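Local structure of hydroxyethylthiazole kinase (Pyrococcus horikoshii, 3HPD) at residues V114-I124 and A154-T165; T193-F204 and T214-G222. The protein probably catalyses the magnesium- and ATP-dependent phosphorylation of the hydroxyl group of 4-methyl-5-beta-hydroxyethylthiazole in thiamine diphosphate biosynthesis. All coordinates share one frame; numbering follows the deposited sequence.

How the contacts relate
Contact 1 comes first along the chain and closes before contact 2 opens; their centres lie about 14 Å apart. Contact 1 pairs two neighbouring parallel strands, 116-120 and 161-165, inside the large mixed sheet, and includes the helix ends that flank them. Contact 2 packs helix 193-205 against helix 210-231, near the centre of the folded chain. The two meet where Val-116 and Ala-163 of the sheet lie against Thr-214 of helix 210-231, and where Lys-118 runs past Ala-198 of helix 193-205. Sheet and helix pair together form part of the ribokinase-like alpha-beta body, and the predicted ATP-binding residues Lys-118 and Thr-165 lie on the sheet face turned to these two helices.

Contact 1 (V114-I124 and A154-T165); sequences VDVLKGNFGEI and AAREFNTTVAVT
Leu-117 and Val-162 stand side by side on one face of a parallel strand pair, with Leu-117 CB 4.0 Å from Val-162 CG2. The leucine holds CG anti to its backbone N (chi1 172°), and from there its CD2 slants across to Phe-158, 4.0 Å from CD2 of that ring. Its main chain is tied to strand 161-165 at both polar atoms: Leu-117 N donates to Thr-161 O at 2.9 Å, and Leu-117 O accepts from Ala-163 N at 2.9 Å. Gly-119 continues the pattern with Ala-163 O and Thr-165 N.

Ile-124, in the first turn of the helix after the strand, covers the same face. Its CG2 lies 3.7 Å from Ala-154 CB and 4.2 Å from Val-162 CG1, while its CG1 is 4.1 Å from Val-164 CG2. An Asn-120/Glu-123 capping box starts this helix. With an alanine at Val-162, Leu-117 would probably lose the CG2 methyl beside it and Ile-124 the CG1 methyl, opening a gap between them.

On the other face Thr-165 crosses Lys-118 at about a right angle, Thr-165 CG2 lying 4.0 Å from Lys-118 CG. One water bridges Thr-165 OG1 and Lys-118 NZ, and Asp-92 forms a salt bridge with the same ammonium; Lys-118 and Thr-165 are both predicted to bind ATP.

Strands 89-92 and 169-172 flank the pair. Helices 100-112, 121-131 and 144-157 cover the Leu-117 face, the last two making the crossover between the strands, while helix 210-231 packs on the opposite face, where Thr-161 meets Pro-210.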
loop_
_atom_site.group_PDB
_atom_site.type_symbol
_atom_site.label_atom_id
_atom_site.label_comp_id
_atom_site.label_asym_id
_atom_site.label_seq_id
_atom_site.Cartn_x
_atom_site.Cartn_y
_atom_site.Cartn_z
ATOM N N VAL A 114 -22.374 4.981 -15.715
ATOM C CA VAL A 114 -21.989 4.916 -14.310
ATOM C C VAL A 114 -23.039 5.698 -13.528
ATOM O O VAL A 114 -23.834 6.435 -14.113
ATOM C CB VAL A 114 -20.591 5.538 -14.052
ATOM C CG1 VAL A 114 -19.553 4.885 -14.952
ATOM C CG2 VAL A 114 -20.632 7.042 -14.271
ATOM N N ASP A 115 -23.043 5.539 -12.212
ATOM C CA ASP A 115 -24.012 6.224 -11.370
ATOM C C ASP A 115 -23.451 7.488 -10.744
ATOM O O ASP A 115 -24.195 8.407 -10.414
ATOM C CB ASP A 115 -24.513 5.260 -10.302
ATOM C CG ASP A 115 -25.276 4.099 -10.904
ATOM O OD1 ASP A 115 -26.467 4.287 -11.230
ATOM O OD2 ASP A 115 -24.681 3.012 -11.079
ATOM N N VAL A 116 -22.132 7.526 -10.586
ATOM C CA VAL A 116 -21.450 8.686 -10.027
ATOM C C VAL A 116 -20.095 8.845 -10.701
ATOM O O VAL A 116 -19.351 7.874 -10.846
ATOM C CB VAL A 116 -21.205 8.552 -8.499
ATOM C CG1 VAL A 116 -20.350 9.720 -7.999
ATOM C CG2 VAL A 116 -22.529 8.533 -7.751
ATOM N N LEU A 117 -19.797 10.065 -11.138
ATOM C CA LEU A 117 -18.506 10.390 -11.753
ATOM C C LEU A 117 -17.939 11.436 -10.804
ATOM O O LEU A 117 -18.551 12.465 -10.559
ATOM C CB LEU A 117 -18.688 10.993 -13.153
ATOM C CG LEU A 117 -17.408 11.547 -13.804
ATOM C CD1 LEU A 117 -16.398 10.433 -14.018
ATOM C CD2 LEU A 117 -17.749 12.201 -15.137
ATOM N N LYS A 118 -16.759 11.157 -10.264
ATOM C CA LYS A 118 -16.129 12.068 -9.323
ATOM C C LYS A 118 -14.683 12.402 -9.631
ATOM O O LYS A 118 -13.847 11.533 -9.643
ATOM C CB LYS A 118 -16.118 11.495 -7.914
ATOM C CG LYS A 118 -15.525 12.529 -6.985
ATOM C CD LYS A 118 -14.688 12.028 -5.791
ATOM C CE LYS A 118 -13.364 11.264 -6.184
ATOM N NZ LYS A 118 -12.401 11.944 -7.150
ATOM N N GLY A 119 -14.372 13.669 -9.841
ATOM C CA GLY A 119 -13.008 14.056 -10.126
ATOM C C GLY A 119 -12.755 15.521 -9.890
ATOM O O GLY A 119 -13.677 16.240 -9.508
ATOM N N ASN A 120 -11.523 15.979 -10.107
ATOM C CA ASN A 120 -11.237 17.397 -9.916
ATOM C C ASN A 120 -11.598 18.175 -11.177
ATOM O O ASN A 120 -12.018 17.594 -12.178
ATOM C CB ASN A 120 -9.765 17.631 -9.543
ATOM C CG ASN A 120 -8.802 17.157 -10.609
ATOM O OD1 ASN A 120 -9.048 17.310 -11.805
ATOM N ND2 ASN A 120 -7.679 16.590 -10.176
ATOM N N PHE A 121 -11.432 19.492 -11.129
ATOM C CA PHE A 121 -11.779 20.338 -12.264
ATOM C C PHE A 121 -11.108 19.934 -13.576
ATOM O O PHE A 121 -11.771 19.813 -14.601
ATOM C CB PHE A 121 -11.446 21.799 -11.961
ATOM C CG PHE A 121 -12.051 22.764 -12.938
ATOM C CD1 PHE A 121 -13.324 23.284 -12.725
ATOM C CD2 PHE A 121 -11.366 23.123 -14.093
ATOM C CE1 PHE A 121 -13.907 24.146 -13.650
ATOM C CE2 PHE A 121 -11.940 23.983 -15.026
ATOM C CZ PHE A 121 -13.212 24.496 -14.803
ATOM N N GLY A 122 -9.796 19.727 -13.541
ATOM C CA GLY A 122 -9.078 19.354 -14.747
ATOM C C GLY A 122 -9.549 18.055 -15.376
ATOM O O GLY A 122 -9.705 17.969 -16.597
ATOM N N GLU A 123 -9.784 17.046 -14.545
ATOM C CA GLU A 123 -10.226 15.742 -15.031
ATOM C C GLU A 123 -11.613 15.788 -15.659
ATOM O O GLU A 123 -11.814 15.282 -16.761
ATOM C CB GLU A 123 -10.197 14.717 -13.888
ATOM C CG GLU A 123 -8.819 14.575 -13.246
ATOM C CD GLU A 123 -8.826 13.742 -11.975
ATOM O OE1 GLU A 123 -9.846 13.752 -11.251
ATOM O OE2 GLU A 123 -7.796 13.092 -11.681
ATOM N N ILE A 124 -12.571 16.397 -14.968
ATOM C CA ILE A 124 -13.923 16.471 -15.503
ATOM C C ILE A 124 -14.010 17.392 -16.720
ATOM O O ILE A 124 -14.741 17.109 -17.665
ATOM C CB ILE A 124 -14.930 16.943 -14.432
ATOM C CG1 ILE A 124 -14.847 16.034 -13.202
ATOM C CG2 ILE A 124 -16.344 16.919 -15.002
ATOM C CD1 ILE A 124 -15.006 14.544 -13.508
ATOM N N ALA A 154 -21.563 18.376 -17.245
ATOM C CA ALA A 154 -21.019 17.024 -17.264
ATOM C C ALA A 154 -22.088 16.024 -16.838
ATOM O O ALA A 154 -22.179 14.932 -17.394
ATOM C CB ALA A 154 -19.807 16.929 -16.341
ATOM N N ALA A 155 -22.902 16.398 -15.855
ATOM C CA ALA A 155 -23.961 15.515 -15.374
ATOM C C ALA A 155 -24.981 15.231 -16.474
ATOM O O ALA A 155 -25.451 14.100 -16.623
ATOM C CB ALA A 155 -24.652 16.127 -14.165
ATOM N N ARG A 156 -25.323 16.253 -17.249
ATOM C CA ARG A 156 -26.284 16.072 -18.331
ATOM C C ARG A 156 -25.628 15.332 -19.495
ATOM O O ARG A 156 -26.236 14.460 -20.118
ATOM C CB ARG A 156 -26.816 17.426 -18.802
ATOM C CG ARG A 156 -27.459 18.238 -17.696
ATOM C CD ARG A 156 -28.318 19.358 -18.253
ATOM N NE ARG A 156 -28.937 20.135 -17.184
ATOM C CZ ARG A 156 -30.095 20.778 -17.304
ATOM N NH1 ARG A 156 -30.763 20.736 -18.449
ATOM N NH2 ARG A 156 -30.584 21.459 -16.277
ATOM N N GLU A 157 -24.378 15.679 -19.777
ATOM C CA GLU A 157 -23.638 15.050 -20.863
ATOM C C GLU A 157 -23.517 13.539 -20.666
ATOM O O GLU A 157 -23.772 12.762 -21.587
ATOM C CB GLU A 157 -22.239 15.662 -20.962
ATOM C CG GLU A 157 -21.378 15.086 -22.076
ATOM C CD GLU A 157 -21.912 15.420 -23.454
ATOM O OE1 GLU A 157 -22.095 16.623 -23.745
ATOM O OE2 GLU A 157 -22.148 14.485 -24.249
ATOM N N PHE A 158 -23.138 13.129 -19.460
ATOM C CA PHE A 158 -22.952 11.714 -19.157
ATOM C C PHE A 158 -24.135 11.042 -18.473
ATOM O O PHE A 158 -24.036 9.890 -18.044
ATOM C CB PHE A 158 -21.685 11.542 -18.317
ATOM C CG PHE A 158 -20.445 12.034 -19.001
ATOM C CD1 PHE A 158 -20.007 11.438 -20.181
ATOM C CD2 PHE A 158 -19.737 13.119 -18.497
ATOM C CE1 PHE A 158 -18.883 11.915 -20.850
ATOM C CE2 PHE A 158 -18.609 13.605 -19.162
ATOM C CZ PHE A 158 -18.184 13.001 -20.341
ATOM N N ASN A 159 -25.253 11.757 -18.384
ATOM C CA ASN A 159 -26.471 11.237 -17.767
ATOM C C ASN A 159 -26.190 10.535 -16.441
ATOM O O ASN A 159 -26.569 9.382 -16.241
ATOM C CB ASN A 159 -27.172 10.273 -18.729
ATOM C CG ASN A 159 -28.533 9.834 -18.224
ATOM O OD1 ASN A 159 -29.311 10.649 -17.719
ATOM N ND2 ASN A 159 -28.835 8.547 -18.368
ATOM N N THR A 160 -25.541 11.246 -15.528
ATOM C CA THR A 160 -25.198 10.672 -14.236
ATOM C C THR A 160 -25.000 11.795 -13.229
ATOM O O THR A 160 -25.176 12.969 -13.555
ATOM C CB THR A 160 -23.884 9.854 -14.346
ATOM O OG1 THR A 160 -23.657 9.120 -13.136
ATOM C CG2 THR A 160 -22.695 10.787 -14.596
ATOM N N THR A 161 -24.656 11.431 -11.999
ATOM C CA THR A 161 -24.392 12.420 -10.968
ATOM C C THR A 161 -22.899 12.687 -11.052
ATOM O O THR A 161 -22.096 11.754 -11.111
ATOM C CB THR A 161 -24.751 11.895 -9.563
ATOM O OG1 THR A 161 -26.174 11.932 -9.396
ATOM C CG2 THR A 161 -24.089 12.744 -8.477
ATOM N N VAL A 162 -22.528 13.959 -11.076
ATOM C CA VAL A 162 -21.128 14.322 -11.176
ATOM C C VAL A 162 -20.713 15.213 -10.026
ATOM O O VAL A 162 -21.488 16.045 -9.552
ATOM C CB VAL A 162 -20.832 15.073 -12.499
ATOM C CG1 VAL A 162 -19.386 15.564 -12.516
ATOM C CG2 VAL A 162 -21.105 14.161 -13.687
ATOM N N ALA A 163 -19.484 15.016 -9.571
ATOM C CA ALA A 163 -18.935 15.830 -8.508
ATOM C C ALA A 163 -17.598 16.361 -8.998
ATOM O O ALA A 163 -16.749 15.597 -9.459
ATOM C CB ALA A 163 -18.736 15.005 -7.235
ATOM N N VAL A 164 -17.442 17.678 -8.943
ATOM C CA VAL A 164 -16.193 18.318 -9.314
ATOM C C VAL A 164 -15.655 18.791 -7.968
ATOM O O VAL A 164 -16.193 19.715 -7.357
ATOM C CB VAL A 164 -16.407 19.530 -10.246
ATOM C CG1 VAL A 164 -15.077 20.232 -10.487
ATOM C CG2 VAL A 164 -16.996 19.069 -11.573
ATOM N N THR A 165 -14.611 18.126 -7.495
ATOM C CA THR A 165 -14.026 18.449 -6.204
ATOM C C THR A 165 -13.059 19.630 -6.247
ATOM O O THR A 165 -12.446 19.908 -7.275
ATOM C CB THR A 165 -13.311 17.217 -5.627
ATOM O OG1 THR A 165 -12.257 16.817 -6.511
ATOM C CG2 THR A 165 -14.291 16.062 -5.486
HETATM O O HOH W 1 -22.340 7.597 -17.537
HETATM O O HOH W 2 -25.454 6.967 -16.690
HETATM O O HOH W 3 -11.169 14.275 -6.523
HETATM O O HOH W 4 -10.487 20.921 -8.679
#

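Contact 2 (T193-F204 and T214-G222); sequences TGCMVAALTGAF and TTSALVTFG. With PO4 (phosphate ion), chain B.
Knobs-into-holes packing joins helix 193-205 to helix 210-231, with Ala-217 and Phe-221 as the knobs. This is a buried helix-helix contact near the centre of the folded chain; the segment axes come within 8.4 Å at 129°, well away from antiparallel.

Phe-221 goes in among Thr-193, Met-196, Val-197 and Leu-200. With CG anti to the backbone N (chi1 -173°), its ring reaches toward the start of the partner helix. Val-197 CG2 presses close, 3.4 Å from Phe-221 CD2. Met-196 SD comes obliquely to the ring, 3.8 Å from Phe-221 CE1, a Met-aromatic contact, and Leu-200 CD1 lies 3.7 Å from Phe-221 CD1. The other branch of Val-197, CG1, crosses the end of Leu-218.

Ala-217 is the smaller knob, set among Val-197, Leu-200, Thr-201 and Phe-204; its CB is 3.3 Å from Thr-201 OG1. The Phe-204 ring lies against helix 210-231 at Ser-216 and Ala-217, and Ser-216 CB sits over one face of it, 4.0 Å from the centroid and 25° off the normal, a CH-pi contact.

At the first turn of helix 193-205, Gly-194 N makes a weak hydrogen bond of 3.0 Å to O2 of a phosphate ion. The ion probably came from the crystallisation liquor, but its place at a helix start is consistent with an anion-binding site in this kinase.

Four hydroxyls along the interface turn back to their own helices. Thr-201 OG1 donates to Val-197 O at 2.8 Å, from the face of that carbonyl opposite Thr-201 N; Thr-220 OG1 does likewise with Ser-216 O, while Thr-214 and Ser-216 use Pro-210 O and Lys-212 O, respectively. These four hydroxyls are thus satisfied within their own helices, and apolar fit holds the two segments together.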
loop_
_atom_site.group_PDB
_atom_site.type_symbol
_atom_site.label_atom_id
_atom_site.label_comp_id
_atom_site.label_asym_id
_atom_site.label_seq_id
_atom_site.Cartn_x
_atom_site.Cartn_y
_atom_site.Cartn_z
ATOM N N THR A 193 -6.567 11.137 -1.672
ATOM C CA THR A 193 -7.678 11.537 -0.818
ATOM C C THR A 193 -8.970 11.611 -1.631
ATOM O O THR A 193 -10.046 11.276 -1.137
ATOM C CB THR A 193 -7.400 12.883 -0.121
ATOM O OG1 THR A 193 -6.929 13.836 -1.077
ATOM C CG2 THR A 193 -6.352 12.697 0.977
ATOM N N GLY A 194 -8.866 12.042 -2.884
ATOM C CA GLY A 194 -10.048 12.093 -3.724
ATOM C C GLY A 194 -10.509 10.667 -3.971
ATOM O O GLY A 194 -11.705 10.392 -4.098
ATOM N N CYS A 195 -9.547 9.749 -4.029
ATOM C CA CYS A 195 -9.847 8.341 -4.254
ATOM C C CYS A 195 -10.552 7.770 -3.026
ATOM O O CYS A 195 -11.386 6.873 -3.141
ATOM C CB CYS A 195 -8.561 7.565 -4.549
ATOM S SG CYS A 195 -7.693 8.139 -6.049
ATOM N N MET A 196 -10.210 8.291 -1.851
ATOM C CA MET A 196 -10.861 7.844 -0.624
ATOM C C MET A 196 -12.326 8.252 -0.713
ATOM O O MET A 196 -13.219 7.487 -0.353
ATOM C CB MET A 196 -10.234 8.507 0.604
ATOM C CG MET A 196 -8.824 8.046 0.929
ATOM S SD MET A 196 -8.187 8.937 2.369
ATOM C CE MET A 196 -6.773 7.936 2.788
ATOM N N VAL A 197 -12.568 9.467 -1.197
ATOM C CA VAL A 197 -13.933 9.967 -1.332
ATOM C C VAL A 197 -14.734 9.118 -2.318
ATOM O O VAL A 197 -15.912 8.848 -2.095
ATOM C CB VAL A 197 -13.948 11.444 -1.791
ATOM C CG1 VAL A 197 -15.375 11.890 -2.065
ATOM C CG2 VAL A 197 -13.332 12.321 -0.714
ATOM N N ALA A 198 -14.097 8.696 -3.406
ATOM C CA ALA A 198 -14.781 7.861 -4.393
ATOM C C ALA A 198 -15.168 6.531 -3.755
ATOM O O ALA A 198 -16.273 6.026 -3.965
ATOM C CB ALA A 198 -13.880 7.622 -5.601
ATOM N N ALA A 199 -14.256 5.963 -2.967
ATOM C CA ALA A 199 -14.523 4.691 -2.297
ATOM C C ALA A 199 -15.662 4.833 -1.288
ATOM O O ALA A 199 -16.539 3.971 -1.206
ATOM C CB ALA A 199 -13.259 4.186 -1.596
ATOM N N LEU A 200 -15.651 5.922 -0.523
ATOM C CA LEU A 200 -16.700 6.159 0.469
ATOM C C LEU A 200 -18.040 6.370 -0.228
ATOM O O LEU A 200 -19.083 5.944 0.269
ATOM C CB LEU A 200 -16.364 7.389 1.319
ATOM C CG LEU A 200 -15.102 7.281 2.182
ATOM C CD1 LEU A 200 -14.838 8.612 2.860
ATOM C CD2 LEU A 200 -15.268 6.175 3.211
ATOM N N THR A 201 -18.004 7.040 -1.376
ATOM C CA THR A 201 -19.215 7.286 -2.148
ATOM C C THR A 201 -19.828 5.939 -2.524
ATOM O O THR A 201 -21.050 5.797 -2.590
ATOM C CB THR A 201 -18.906 8.090 -3.426
ATOM O OG1 THR A 201 -18.444 9.397 -3.062
ATOM C CG2 THR A 201 -20.153 8.222 -4.295
ATOM N N GLY A 202 -18.972 4.952 -2.767
ATOM C CA GLY A 202 -19.460 3.626 -3.107
ATOM C C GLY A 202 -20.326 3.070 -1.991
ATOM O O GLY A 202 -21.334 2.404 -2.245
ATOM N N ALA A 203 -19.935 3.336 -0.747
ATOM C CA ALA A 203 -20.702 2.866 0.402
ATOM C C ALA A 203 -22.031 3.616 0.504
ATOM O O ALA A 203 -23.078 3.011 0.729
ATOM C CB ALA A 203 -19.897 3.047 1.687
ATOM N N PHE A 204 -21.990 4.933 0.330
ATOM C CA PHE A 204 -23.202 5.739 0.413
ATOM C C PHE A 204 -24.191 5.450 -0.709
ATOM O O PHE A 204 -25.397 5.407 -0.479
ATOM C CB PHE A 204 -22.849 7.229 0.405
ATOM C CG PHE A 204 -22.363 7.743 1.730
ATOM C CD1 PHE A 204 -23.264 8.014 2.756
ATOM C CD2 PHE A 204 -21.006 7.950 1.955
ATOM C CE1 PHE A 204 -22.819 8.482 3.994
ATOM C CE2 PHE A 204 -20.547 8.416 3.189
ATOM C CZ PHE A 204 -21.456 8.686 4.210
ATOM N N THR A 214 -23.293 11.012 -2.927
ATOM C CA THR A 214 -22.037 11.694 -3.202
ATOM C C THR A 214 -21.875 12.928 -2.315
ATOM O O THR A 214 -20.791 13.180 -1.784
ATOM C CB THR A 214 -21.950 12.104 -4.687
ATOM O OG1 THR A 214 -22.237 10.966 -5.510
ATOM C CG2 THR A 214 -20.550 12.609 -5.020
ATOM N N THR A 215 -22.951 13.694 -2.150
ATOM C CA THR A 215 -22.904 14.884 -1.305
ATOM C C THR A 215 -22.574 14.460 0.124
ATOM O O THR A 215 -21.771 15.101 0.800
ATOM C CB THR A 215 -24.259 15.644 -1.298
ATOM O OG1 THR A 215 -24.583 16.069 -2.627
ATOM C CG2 THR A 215 -24.182 16.862 -0.391
ATOM N N SER A 216 -23.193 13.373 0.579
ATOM C CA SER A 216 -22.947 12.879 1.932
ATOM C C SER A 216 -21.493 12.451 2.112
ATOM O O SER A 216 -20.894 12.681 3.162
ATOM C CB SER A 216 -23.864 11.693 2.247
ATOM O OG SER A 216 -25.224 12.085 2.233
ATOM N N ALA A 217 -20.930 11.825 1.084
ATOM C CA ALA A 217 -19.546 11.362 1.146
ATOM C C ALA A 217 -18.584 12.538 1.271
ATOM O O ALA A 217 -17.634 12.496 2.052
ATOM C CB ALA A 217 -19.213 10.548 -0.096
ATOM N N LEU A 218 -18.841 13.590 0.501
ATOM C CA LEU A 218 -17.991 14.774 0.516
ATOM C C LEU A 218 -18.063 15.524 1.839
ATOM O O LEU A 218 -17.048 16.010 2.336
ATOM C CB LEU A 218 -18.367 15.699 -0.646
ATOM C CG LEU A 218 -17.910 15.181 -2.014
ATOM C CD1 LEU A 218 -18.746 15.802 -3.122
ATOM C CD2 LEU A 218 -16.429 15.488 -2.205
ATOM N N VAL A 219 -19.259 15.617 2.412
ATOM C CA VAL A 219 -19.426 16.304 3.686
ATOM C C VAL A 219 -18.760 15.498 4.798
ATOM O O VAL A 219 -18.003 16.035 5.607
ATOM C CB VAL A 219 -20.922 16.501 4.020
ATOM C CG1 VAL A 219 -21.091 16.917 5.477
ATOM C CG2 VAL A 219 -21.513 17.557 3.092
ATOM N N THR A 220 -19.038 14.201 4.828
ATOM C CA THR A 220 -18.460 13.333 5.846
ATOM C C THR A 220 -16.936 13.348 5.806
ATOM O O THR A 220 -16.282 13.504 6.838
ATOM C CB THR A 220 -18.963 11.884 5.677
ATOM O OG1 THR A 220 -20.380 11.853 5.886
ATOM C CG2 THR A 220 -18.295 10.963 6.681
ATOM N N PHE A 221 -16.364 13.190 4.617
ATOM C CA PHE A 221 -14.908 13.173 4.494
ATOM C C PHE A 221 -14.310 14.548 4.767
ATOM O O PHE A 221 -13.238 14.664 5.367
ATOM C CB PHE A 221 -14.493 12.707 3.097
ATOM C CG PHE A 221 -13.014 12.496 2.949
ATOM C CD1 PHE A 221 -12.400 11.384 3.515
ATOM C CD2 PHE A 221 -12.231 13.424 2.270
ATOM C CE1 PHE A 221 -11.023 11.192 3.403
ATOM C CE2 PHE A 221 -10.850 13.242 2.152
ATOM C CZ PHE A 221 -10.247 12.126 2.722
ATOM N N GLY A 222 -15.004 15.588 4.312
ATOM C CA GLY A 222 -14.530 16.944 4.523
ATOM C C GLY A 222 -14.455 17.280 6.000
ATOM O O GLY A 222 -13.514 17.935 6.454
HETATM P P PO4 B . -7.920 15.154 -5.581
HETATM O O1 PO4 B . -8.637 15.066 -6.863
HETATM O O2 PO4 B . -7.633 13.651 -5.043
HETATM O O3 PO4 B . -8.915 15.723 -4.460
HETATM O O4 PO4 B . -6.645 15.916 -5.515
#